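Side-chain contacts in abietadiene synthase, chloroplastic (Abies grandis, PDB 3S9V), which is a largely helical, chloroplast-located enzyme of the terpene synthase family, built from several alpha-helical domains: residues 160-163 against 168-171; 107-112 against 130-135; 100-105 against 173-178; 113-118 against 123-128. All coordinates share one frame; numbering follows the deposited sequence.

Interaction 1: residues 160-163 against 168-171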
loop_
_atom_site.group_PDB
_atom_site.type_symbol
_atom_site.label_atom_id
_atom_site.label_comp_id
_atom_site.label_asym_id
_atom_site.label_seq_id
_atom_site.Cartn_x
_atom_site.Cartn_y
_atom_site.Cartn_z
ATOM N N LYS A 160 6.334 8.816 42.075
ATOM C CA LYS A 160 7.107 8.498 43.273
ATOM C C LYS A 160 8.232 9.508 43.480
ATOM O O LYS A 160 8.522 9.886 44.614
ATOM C CB LYS A 160 7.678 7.077 43.176
ATOM C CG LYS A 160 6.591 6.015 43.075
ATOM C CD LYS A 160 7.144 4.614 42.861
ATOM C CE LYS A 160 7.855 4.093 44.091
ATOM N NZ LYS A 160 8.219 2.657 43.938
ATOM N N GLU A 161 8.856 9.959 42.390
ATOM C CA GLU A 161 9.928 10.945 42.505
ATOM C C GLU A 161 9.326 12.206 43.105
ATOM O O GLU A 161 9.829 12.747 44.084
ATOM C CB GLU A 161 10.518 11.321 41.140
ATOM C CG GLU A 161 11.147 10.204 40.314
ATOM C CD GLU A 161 11.938 10.761 39.125
ATOM O OE1 GLU A 161 13.063 11.265 39.348
ATOM O OE2 GLU A 161 11.430 10.712 37.980
ATOM N N ALA A 162 8.245 12.667 42.485
ATOM C CA ALA A 162 7.541 13.869 42.906
ATOM C C ALA A 162 7.198 13.834 44.391
ATOM O O ALA A 162 7.382 14.822 45.098
ATOM C CB ALA A 162 6.258 14.048 42.064
ATOM N N LYS A 163 6.692 12.695 44.854
ATOM C CA LYS A 163 6.332 12.539 46.253
ATOM C C LYS A 163 7.568 12.756 47.132
ATOM O O LYS A 163 7.512 13.504 48.108
ATOM C CB LYS A 163 5.737 11.145 46.493
ATOM C CG LYS A 163 5.078 10.976 47.853
ATOM C CD LYS A 163 4.241 9.704 47.913
ATOM C CE LYS A 163 3.472 9.613 49.233
ATOM N NZ LYS A 163 2.571 8.421 49.314
ATOM N N ASP A 168 3.196 19.074 45.718
ATOM C CA ASP A 168 1.792 19.015 46.111
ATOM C C ASP A 168 0.868 18.504 45.009
ATOM O O ASP A 168 0.302 19.282 44.244
ATOM C CB ASP A 168 1.341 20.402 46.584
ATOM C CG ASP A 168 -0.075 20.407 47.129
ATOM O OD1 ASP A 168 -0.443 19.451 47.842
ATOM O OD2 ASP A 168 -0.814 21.377 46.853
ATOM N N LEU A 169 0.712 17.188 44.942
ATOM C CA LEU A 169 -0.142 16.579 43.934
ATOM C C LEU A 169 -1.210 15.703 44.582
ATOM O O LEU A 169 -1.018 15.180 45.680
ATOM C CB LEU A 169 0.699 15.741 42.964
ATOM C CG LEU A 169 1.803 16.471 42.194
ATOM C CD1 LEU A 169 2.572 15.485 41.326
ATOM C CD2 LEU A 169 1.188 17.567 41.342
ATOM N N PRO A 170 -2.351 15.535 43.901
ATOM C CA PRO A 170 -3.494 14.738 44.352
ATOM C C PRO A 170 -3.205 13.243 44.407
ATOM O O PRO A 170 -3.972 12.443 43.872
ATOM C CB PRO A 170 -4.567 15.057 43.313
ATOM C CG PRO A 170 -4.162 16.385 42.783
ATOM C CD PRO A 170 -2.683 16.246 42.657
ATOM N N TYR A 171 -2.108 12.872 45.059
ATOM C CA TYR A 171 -1.709 11.472 45.169
ATOM C C TYR A 171 -2.833 10.536 45.584
ATOM O O TYR A 171 -2.861 9.376 45.171
ATOM C CB TYR A 171 -0.558 11.322 46.166
ATOM C CG TYR A 171 0.672 12.114 45.796
ATOM C CD1 TYR A 171 1.362 11.859 44.612
ATOM C CD2 TYR A 171 1.135 13.136 46.619
ATOM C CE1 TYR A 171 2.476 12.603 44.257
ATOM C CE2 TYR A 171 2.252 13.885 46.273
ATOM C CZ TYR A 171 2.915 13.617 45.091
ATOM O OH TYR A 171 4.003 14.384 44.735
#
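Tyr-171 lies against the last full turn of helix 151-164, where most of the contact is van der Waals packing around its ring. Lys-163 passes over one face with its CG, and its CB comes 4.0 Å from Tyr-171 CZ. On the opposite face sits CB of Leu-169, from the ring's own segment, 3.7 Å above the plane and toward the rim. With CG anti to its backbone N (chi1 -169°) and the rest of the chain extended, Lys-163 lends its methylenes to the ring while its ammonium ends 6.0 Å (NZ) from the Tyr-171 ring centroid, a weak cation-pi attraction at most. Beside the ring, the small Ala-162 lets the loop come close: its CB meets Leu-169 CD1 at 4.0 Å.

Tyr-171 OH comes 3.2 Å from Lys-163 N, but the angle is poor and no hydrogen bond forms; the hydroxyl bonds instead to the carbonyl of Leu-167. Within the loop, Tyr-171 N donates to Leu-169 O at 2.6 Å around Pro-170, whose ring suits the tight bend. The arrangement is that of a connection folded back on the helix it leaves, with an inverse gamma turn leading toward helix 174-187.

Interaction 2: residues 107-112 against 130-135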
loop_
_atom_site.group_PDB
_atom_site.type_symbol
_atom_site.label_atom_id
_atom_site.label_comp_id
_atom_site.label_asym_id
_atom_site.label_seq_id
_atom_site.Cartn_x
_atom_site.Cartn_y
_atom_site.Cartn_z
ATOM N N ALA A 107 4.086 14.872 30.269
ATOM C CA ALA A 107 5.046 15.939 30.015
ATOM C C ALA A 107 5.099 16.971 31.142
ATOM O O ALA A 107 6.181 17.430 31.510
ATOM C CB ALA A 107 4.718 16.637 28.687
ATOM N N THR A 108 3.941 17.339 31.685
ATOM C CA THR A 108 3.901 18.339 32.750
ATOM C C THR A 108 4.621 17.831 33.992
ATOM O O THR A 108 5.446 18.529 34.577
ATOM C CB THR A 108 2.444 18.725 33.126
ATOM O OG1 THR A 108 1.734 19.149 31.952
ATOM C CG2 THR A 108 2.449 19.871 34.127
ATOM N N LEU A 109 4.315 16.606 34.397
ATOM C CA LEU A 109 4.963 16.044 35.570
ATOM C C LEU A 109 6.476 16.044 35.341
ATOM O O LEU A 109 7.237 16.512 36.185
ATOM C CB LEU A 109 4.459 14.620 35.817
ATOM C CG LEU A 109 5.043 13.897 37.029
ATOM C CD1 LEU A 109 4.870 14.755 38.272
ATOM C CD2 LEU A 109 4.356 12.557 37.201
ATOM N N ALA A 110 6.904 15.529 34.188
ATOM C CA ALA A 110 8.324 15.481 33.858
ATOM C C ALA A 110 8.990 16.863 33.896
ATOM O O ALA A 110 10.097 17.002 34.408
ATOM C CB ALA A 110 8.515 14.856 32.494
ATOM N N CYS A 111 8.333 17.883 33.356
ATOM C CA CYS A 111 8.921 19.224 33.362
ATOM C C CYS A 111 8.960 19.863 34.754
ATOM O O CYS A 111 9.913 20.556 35.102
ATOM C CB CYS A 111 8.172 20.139 32.383
ATOM S SG CYS A 111 8.413 19.675 30.661
ATOM N N ILE A 112 7.920 19.629 35.544
ATOM C CA ILE A 112 7.843 20.177 36.895
ATOM C C ILE A 112 8.967 19.613 37.754
ATOM O O ILE A 112 9.585 20.329 38.544
ATOM C CB ILE A 112 6.485 19.842 37.538
ATOM C CG1 ILE A 112 5.405 20.746 36.946
ATOM C CG2 ILE A 112 6.562 19.978 39.043
ATOM C CD1 ILE A 112 4.011 20.358 37.370
ATOM N N GLU A 130 -0.944 23.227 38.926
ATOM C CA GLU A 130 -2.376 23.477 38.830
ATOM C C GLU A 130 -2.982 22.718 37.665
ATOM O O GLU A 130 -4.050 22.121 37.802
ATOM C CB GLU A 130 -2.638 24.975 38.684
ATOM C CG GLU A 130 -1.915 25.791 39.747
ATOM C CD GLU A 130 -2.238 27.271 39.697
ATOM O OE1 GLU A 130 -2.482 27.799 38.590
ATOM O OE2 GLU A 130 -2.227 27.910 40.771
ATOM N N PHE A 131 -2.311 22.729 36.516
ATOM C CA PHE A 131 -2.840 21.994 35.373
ATOM C C PHE A 131 -2.902 20.516 35.711
ATOM O O PHE A 131 -3.923 19.868 35.506
ATOM C CB PHE A 131 -1.969 22.147 34.130
ATOM C CG PHE A 131 -2.366 21.207 33.026
ATOM C CD1 PHE A 131 -3.424 21.520 32.180
ATOM C CD2 PHE A 131 -1.745 19.969 32.890
ATOM C CE1 PHE A 131 -3.859 20.615 31.223
ATOM C CE2 PHE A 131 -2.175 19.059 31.935
ATOM C CZ PHE A 131 -3.233 19.380 31.100
ATOM N N PHE A 132 -1.799 19.986 36.225
ATOM C CA PHE A 132 -1.737 18.574 36.574
ATOM C C PHE A 132 -2.860 18.185 37.526
ATOM O O PHE A 132 -3.467 17.127 37.371
ATOM C CB PHE A 132 -0.377 18.240 37.196
ATOM C CG PHE A 132 -0.249 16.807 37.650
ATOM C CD1 PHE A 132 -0.823 16.384 38.845
ATOM C CD2 PHE A 132 0.438 15.879 36.880
ATOM C CE1 PHE A 132 -0.711 15.061 39.261
ATOM C CE2 PHE A 132 0.553 14.556 37.287
ATOM C CZ PHE A 132 -0.020 14.146 38.477
ATOM N N ARG A 133 -3.135 19.038 38.508
ATOM C CA ARG A 133 -4.192 18.765 39.475
ATOM C C ARG A 133 -5.579 18.795 38.828
ATOM O O ARG A 133 -6.420 17.941 39.106
ATOM C CB ARG A 133 -4.132 19.767 40.639
ATOM C CG ARG A 133 -5.348 19.721 41.561
ATOM C CD ARG A 133 -5.058 20.360 42.915
ATOM N NE ARG A 133 -4.471 21.684 42.779
ATOM C CZ ARG A 133 -3.229 21.991 43.133
ATOM N NH1 ARG A 133 -2.430 21.064 43.655
ATOM N NH2 ARG A 133 -2.784 23.228 42.958
ATOM N N THR A 134 -5.820 19.767 37.956
ATOM C CA THR A 134 -7.120 19.848 37.308
ATOM C C THR A 134 -7.312 18.687 36.342
ATOM O O THR A 134 -8.377 18.075 36.289
ATOM C CB THR A 134 -7.287 21.159 36.532
ATOM O OG1 THR A 134 -7.025 22.267 37.401
ATOM C CG2 THR A 134 -8.707 21.269 35.994
ATOM N N GLN A 135 -6.271 18.379 35.582
ATOM C CA GLN A 135 -6.333 17.292 34.617
ATOM C C GLN A 135 -6.355 15.918 35.296
ATOM O O GLN A 135 -6.984 14.986 34.797
ATOM C CB GLN A 135 -5.143 17.375 33.661
ATOM C CG GLN A 135 -5.174 16.317 32.577
ATOM C CD GLN A 135 -6.408 16.434 31.713
ATOM O OE1 GLN A 135 -6.583 17.423 30.995
ATOM N NE2 GLN A 135 -7.281 15.430 31.784
#
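Thr-108 OG1, lying 3.7 Å from Phe-131 CD2, is gripped twice from outside the pair: it is hydrogen-bonded to the carbonyl of Arg-104, one turn back in its own helix, and it receives the backbone N-H of Trp-93. Because OG1 stands beside the backbone N (chi1 -55°), it can reach that carbonyl, and a threonine can therefore be buried here without leaving its hydroxyl unsatisfied. The Phe-131 ring crosses this side chain at a slant, and CB of Gln-135, a turn further along, rests 3.7 Å above one of the ring's faces, near the rim.

Helices 101-117 and 122-136 form an antiparallel alpha-helical hairpin, and at this level their axes approach to 10.0 Å at an angle of 149°, with Thr-108 and Phe-132 nearest in the backbone. A beta-branched residue of modest bulk fits that close point: Thr-108 CG2 reaches Phe-132 CB at 4.5 Å.

Both phenyl rings stand anti to their backbone N, and their consecutive positions send them to different flanks of helix 101-117; Phe-132 CE2 meets Leu-109 CB at 4.2 Å. Phe-155 of helix 151-164 touches both Leu-109 and Phe-132, and Leu-169 also packs on Phe-132.

Interaction 3: residues 100-105 against 173-178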
loop_
_atom_site.group_PDB
_atom_site.type_symbol
_atom_site.label_atom_id
_atom_site.label_comp_id
_atom_site.label_asym_id
_atom_site.label_seq_id
_atom_site.Cartn_x
_atom_site.Cartn_y
_atom_site.Cartn_z
ATOM N N LEU A 100 -3.994 15.270 24.101
ATOM C CA LEU A 100 -4.138 13.909 24.600
ATOM C C LEU A 100 -3.850 14.052 26.088
ATOM O O LEU A 100 -2.765 14.483 26.481
ATOM C CB LEU A 100 -3.129 12.955 23.954
ATOM C CG LEU A 100 -3.319 11.490 24.385
ATOM C CD1 LEU A 100 -4.657 10.941 23.855
ATOM C CD2 LEU A 100 -2.165 10.649 23.872
ATOM N N ALA A 101 -4.828 13.723 26.918
ATOM C CA ALA A 101 -4.658 13.857 28.355
ATOM C C ALA A 101 -3.371 13.204 28.857
ATOM O O ALA A 101 -2.551 13.864 29.505
ATOM C CB ALA A 101 -5.878 13.275 29.086
ATOM N N TYR A 102 -3.185 11.920 28.557
ATOM C CA TYR A 102 -1.982 11.211 29.011
ATOM C C TYR A 102 -0.704 11.967 28.664
ATOM O O TYR A 102 0.166 12.153 29.507
ATOM C CB TYR A 102 -1.923 9.813 28.398
ATOM C CG TYR A 102 -2.988 8.874 28.909
ATOM C CD1 TYR A 102 -3.853 8.237 28.026
ATOM C CD2 TYR A 102 -3.122 8.614 30.272
ATOM C CE1 TYR A 102 -4.833 7.360 28.481
ATOM C CE2 TYR A 102 -4.098 7.736 30.743
ATOM C CZ TYR A 102 -4.951 7.112 29.838
ATOM O OH TYR A 102 -5.922 6.242 30.274
ATOM N N ASP A 103 -0.605 12.392 27.410
ATOM C CA ASP A 103 0.541 13.142 26.903
ATOM C C ASP A 103 0.815 14.376 27.777
ATOM O O ASP A 103 1.931 14.568 28.256
ATOM C CB ASP A 103 0.249 13.554 25.448
ATOM C CG ASP A 103 1.379 14.363 24.796
ATOM O OD1 ASP A 103 2.484 13.818 24.581
ATOM O OD2 ASP A 103 1.145 15.551 24.475
ATOM N N ARG A 104 -0.206 15.202 27.992
ATOM C CA ARG A 104 -0.045 16.416 28.787
ATOM C C ARG A 104 0.370 16.190 30.239
ATOM O O ARG A 104 1.280 16.860 30.724
ATOM C CB ARG A 104 -1.328 17.255 28.746
ATOM C CG ARG A 104 -1.715 17.738 27.350
ATOM C CD ARG A 104 -0.574 18.510 26.686
ATOM N NE ARG A 104 -0.935 18.930 25.336
ATOM C CZ ARG A 104 -1.845 19.862 25.061
ATOM N NH1 ARG A 104 -2.486 20.484 26.043
ATOM N NH2 ARG A 104 -2.128 20.164 23.802
ATOM N N ILE A 105 -0.276 15.263 30.944
ATOM C CA ILE A 105 0.105 15.025 32.336
ATOM C C ILE A 105 1.479 14.380 32.446
ATOM O O ILE A 105 2.179 14.581 33.436
ATOM C CB ILE A 105 -0.912 14.133 33.091
ATOM C CG1 ILE A 105 -1.070 12.790 32.385
ATOM C CG2 ILE A 105 -2.241 14.847 33.200
ATOM C CD1 ILE A 105 -1.940 11.816 33.140
ATOM N N LEU A 173 -5.905 10.610 44.711
ATOM C CA LEU A 173 -6.916 10.380 43.689
ATOM C C LEU A 173 -6.821 8.918 43.275
ATOM O O LEU A 173 -5.725 8.398 43.063
ATOM C CB LEU A 173 -6.677 11.264 42.465
ATOM C CG LEU A 173 -7.152 12.711 42.533
ATOM C CD1 LEU A 173 -6.855 13.398 41.208
ATOM C CD2 LEU A 173 -8.644 12.744 42.827
ATOM N N PRO A 174 -7.968 8.233 43.159
ATOM C CA PRO A 174 -7.942 6.822 42.763
ATOM C C PRO A 174 -7.013 6.581 41.578
ATOM O O PRO A 174 -6.111 5.748 41.655
ATOM C CB PRO A 174 -9.404 6.535 42.444
ATOM C CG PRO A 174 -10.106 7.356 43.464
ATOM C CD PRO A 174 -9.351 8.679 43.400
ATOM N N PHE A 175 -7.215 7.327 40.495
ATOM C CA PHE A 175 -6.386 7.171 39.302
ATOM C C PHE A 175 -4.881 7.145 39.587
ATOM O O PHE A 175 -4.176 6.242 39.142
ATOM C CB PHE A 175 -6.665 8.290 38.299
ATOM C CG PHE A 175 -5.776 8.238 37.083
ATOM C CD1 PHE A 175 -5.952 7.249 36.116
ATOM C CD2 PHE A 175 -4.737 9.152 36.922
ATOM C CE1 PHE A 175 -5.105 7.172 35.010
ATOM C CE2 PHE A 175 -3.884 9.082 35.821
ATOM C CZ PHE A 175 -4.070 8.088 34.863
ATOM N N LEU A 176 -4.395 8.136 40.324
ATOM C CA LEU A 176 -2.975 8.223 40.625
ATOM C C LEU A 176 -2.503 7.194 41.636
ATOM O O LEU A 176 -1.411 6.634 41.498
ATOM C CB LEU A 176 -2.635 9.631 41.105
ATOM C CG LEU A 176 -2.895 10.667 40.007
ATOM C CD1 LEU A 176 -2.633 12.073 40.520
ATOM C CD2 LEU A 176 -2.008 10.349 38.810
ATOM N N LYS A 177 -3.324 6.931 42.649
ATOM C CA LYS A 177 -2.946 5.954 43.660
ATOM C C LYS A 177 -2.926 4.549 43.067
ATOM O O LYS A 177 -2.037 3.758 43.357
ATOM C CB LYS A 177 -3.916 5.989 44.845
ATOM C CG LYS A 177 -3.505 5.039 45.959
ATOM C CD LYS A 177 -4.602 4.813 46.988
ATOM C CE LYS A 177 -4.182 3.730 47.979
ATOM N NZ LYS A 177 -5.271 3.364 48.923
ATOM N N GLN A 178 -3.906 4.247 42.227
ATOM C CA GLN A 178 -4.001 2.929 41.611
ATOM C C GLN A 178 -3.029 2.661 40.465
ATOM O O GLN A 178 -2.687 1.507 40.205
ATOM C CB GLN A 178 -5.432 2.684 41.131
ATOM C CG GLN A 178 -6.406 2.331 42.244
ATOM C CD GLN A 178 -7.840 2.630 41.867
ATOM O OE1 GLN A 178 -8.253 2.401 40.729
ATOM N NE2 GLN A 178 -8.612 3.140 42.823
#
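Phe-175 reaches across to the rim of Tyr-102, where its CZ meets CE2 of the tyrosine at 4.1 Å. Seen from Tyr-102, the phenyl tip arrives at the ring edge, close to the ring plane; the two side chains cross on a slant rather than stacking. The second touch is aliphatic: CD1 of Ile-105 lies 4.3 Å from Phe-175 CE2, so the phenylalanine tip rests between residues spaced three apart, about one turn, on the opening of helix 101-117.

The backbones stay far apart, the CA atoms of Ile-105 and Leu-176 being 11.2 Å from each other. Phe-175, with CG anti to its backbone N (chi1 176°), and Tyr-102 supply the length to span the interval, and Ile-105 adds its extended ethyl branch (chi2 174°). The N-terminal ends of helices 101-117 and 174-187 thus meet in a bundle of helices, beside helix 151-164, whose Phe-151 meets the Tyr-102 ring and touches Ile-105, as Phe-155 also does. This is consistent with the all-helical gamma domain of three-domain plant terpene synthases.

No hydrogen bond or charge joins the two segments; the contact is apolar, and its contribution probably comes from dispersion and the exclusion of water.

Interaction 4: residues 113-118 against 123-128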
loop_
_atom_site.group_PDB
_atom_site.type_symbol
_atom_site.label_atom_id
_atom_site.label_comp_id
_atom_site.label_asym_id
_atom_site.label_seq_id
_atom_site.Cartn_x
_atom_site.Cartn_y
_atom_site.Cartn_z
ATOM N N ILE A 113 9.239 18.325 37.595
ATOM C CA ILE A 113 10.300 17.696 38.369
ATOM C C ILE A 113 11.665 18.279 37.991
ATOM O O ILE A 113 12.476 18.581 38.863
ATOM C CB ILE A 113 10.274 16.164 38.162
ATOM C CG1 ILE A 113 9.021 15.594 38.837
ATOM C CG2 ILE A 113 11.543 15.518 38.704
ATOM C CD1 ILE A 113 8.817 14.105 38.625
ATOM N N THR A 114 11.901 18.469 36.695
ATOM C CA THR A 114 13.172 19.008 36.213
ATOM C C THR A 114 13.402 20.471 36.607
ATOM O O THR A 114 14.511 20.845 36.990
ATOM C CB THR A 114 13.278 18.881 34.679
ATOM O OG1 THR A 114 13.136 17.505 34.309
ATOM C CG2 THR A 114 14.626 19.395 34.189
ATOM N N LEU A 115 12.373 21.305 36.503
ATOM C CA LEU A 115 12.537 22.699 36.891
ATOM C C LEU A 115 12.756 22.781 38.410
ATOM O O LEU A 115 13.540 23.605 38.896
ATOM C CB LEU A 115 11.314 23.523 36.479
ATOM C CG LEU A 115 11.052 23.592 34.973
ATOM C CD1 LEU A 115 9.864 24.495 34.709
ATOM C CD2 LEU A 115 12.285 24.115 34.258
ATOM N N THR A 116 12.067 21.922 39.156
ATOM C CA THR A 116 12.216 21.893 40.599
ATOM C C THR A 116 13.658 21.508 40.945
ATOM O O THR A 116 14.272 22.095 41.833
ATOM C CB THR A 116 11.249 20.861 41.252
ATOM O OG1 THR A 116 9.891 21.286 41.075
ATOM C CG2 THR A 116 11.531 20.732 42.740
ATOM N N LEU A 117 14.200 20.521 40.237
ATOM C CA LEU A 117 15.560 20.065 40.494
ATOM C C LEU A 117 16.579 21.166 40.209
ATOM O O LEU A 117 17.636 21.213 40.829
ATOM C CB LEU A 117 15.881 18.824 39.648
ATOM C CG LEU A 117 15.096 17.532 39.932
ATOM C CD1 LEU A 117 15.545 16.436 38.969
ATOM C CD2 LEU A 117 15.319 17.080 41.369
ATOM N N TRP A 118 16.269 22.052 39.273
ATOM C CA TRP A 118 17.201 23.126 38.962
ATOM C C TRP A 118 16.837 24.427 39.672
ATOM O O TRP A 118 17.414 25.486 39.400
ATOM C CB TRP A 118 17.286 23.322 37.444
ATOM C CG TRP A 118 18.018 22.193 36.785
ATOM C CD1 TRP A 118 17.537 21.348 35.831
ATOM C CD2 TRP A 118 19.348 21.744 37.087
ATOM N NE1 TRP A 118 18.480 20.396 35.522
ATOM C CE2 TRP A 118 19.601 20.617 36.279
ATOM C CE3 TRP A 118 20.350 22.186 37.967
ATOM C CZ2 TRP A 118 20.821 19.918 36.321
ATOM C CZ3 TRP A 118 21.567 21.491 38.010
ATOM C CH2 TRP A 118 21.788 20.370 37.191
ATOM N N THR A 123 7.282 30.124 38.659
ATOM C CA THR A 123 5.919 30.351 38.203
ATOM C C THR A 123 5.447 29.216 37.298
ATOM O O THR A 123 4.349 28.698 37.487
ATOM C CB THR A 123 5.770 31.711 37.476
ATOM O OG1 THR A 123 6.537 31.710 36.269
ATOM C CG2 THR A 123 6.251 32.835 38.370
ATOM N N GLN A 124 6.271 28.816 36.330
ATOM C CA GLN A 124 5.883 27.728 35.434
ATOM C C GLN A 124 5.575 26.460 36.228
ATOM O O GLN A 124 4.613 25.752 35.934
ATOM C CB GLN A 124 6.978 27.435 34.401
ATOM C CG GLN A 124 7.189 28.547 33.395
ATOM C CD GLN A 124 8.333 29.462 33.774
ATOM O OE1 GLN A 124 8.523 29.781 34.947
ATOM N NE2 GLN A 124 9.097 29.898 32.778
ATOM N N VAL A 125 6.387 26.176 37.239
ATOM C CA VAL A 125 6.152 24.994 38.047
ATOM C C VAL A 125 4.785 25.091 38.705
ATOM O O VAL A 125 4.037 24.118 38.726
ATOM C CB VAL A 125 7.236 24.816 39.127
ATOM C CG1 VAL A 125 6.797 23.768 40.134
ATOM C CG2 VAL A 125 8.539 24.385 38.481
ATOM N N GLN A 126 4.450 26.269 39.228
ATOM C CA GLN A 126 3.153 26.451 39.876
ATOM C C GLN A 126 1.988 26.261 38.893
ATOM O O GLN A 126 1.005 25.585 39.215
ATOM C CB GLN A 126 3.067 27.831 40.538
ATOM C CG GLN A 126 1.819 28.027 41.399
ATOM C CD GLN A 126 1.525 26.822 42.291
ATOM O OE1 GLN A 126 2.438 26.207 42.852
ATOM N NE2 GLN A 126 0.247 26.489 42.434
ATOM N N LYS A 127 2.092 26.860 37.705
ATOM C CA LYS A 127 1.042 26.709 36.698
ATOM C C LYS A 127 0.932 25.241 36.264
ATOM O O LYS A 127 -0.160 24.751 35.964
ATOM C CB LYS A 127 1.334 27.569 35.465
ATOM C CG LYS A 127 1.087 29.043 35.652
ATOM C CD LYS A 127 1.449 29.806 34.391
ATOM C CE LYS A 127 1.212 31.295 34.569
ATOM N NZ LYS A 127 1.533 32.054 33.328
ATOM N N GLY A 128 2.073 24.556 36.222
ATOM C CA GLY A 128 2.086 23.159 35.832
ATOM C C GLY A 128 1.386 22.319 36.878
ATOM O O GLY A 128 0.605 21.427 36.549
#
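The end of helix 101-117 and the start of helix 122-136 make the closed end of an antiparallel alpha-helical hairpin, beside its short connection, their axes 9.6 Å apart at closest approach and at 149° to one another. Leu-115 and Val-125 face each other at the nearest point, with CA atoms 6.9 Å apart, and at Trp-118 the first helix gives up its helical backbone angles.

The side chains of that pair slide past one another in opposite directions, bringing Val-125 CG2 to 3.5 Å from Leu-115 CB, while the longer leucine carries CD1 on to Gln-124 CB at 4.1 Å. Valine suits the place through its two short methyl branches, one for Leu-115 and one for Thr-116: CG1, anti to the backbone N (chi1 167°), lies 4.1 Å from Thr-116 OG1, a hydroxyl hydrogen-bonded to the carbonyl of Ile-112.

Gln-124 bends at chi2 (97°); Thr-123 OG1 donates to its OE1 at 3.1 Å from well above the carbonyl plane, and NE2 bonds to the carbonyl of Leu-84. Between the helices themselves, then, methyls and methylenes make the cohesion, while the Thr-116 hydroxyl and the Gln-124 amide find their partners elsewhere.

From the N terminus, residues 100-105 open interaction 3, the widest loop, which closes only at 173-178. Further along the same helix, 107-112 and then 113-118 begin interactions 2 and 4. The chain turns, and interaction 4 closes first at 123-128, interaction 2 next at 130-135, so the two are concentric levels of one hairpin, joined where Ile-112 CD1 packs on Gly-128. Interaction 1 follows in series, from 160-163 to 168-171, still within the span of interaction 3; no loops cross. Leu-169 meets Leu-109, while Phe-132 touches Leu-176, so helices 101-117, 122-136, 151-164 and 174-187 form one packed cluster far from the chain's centre.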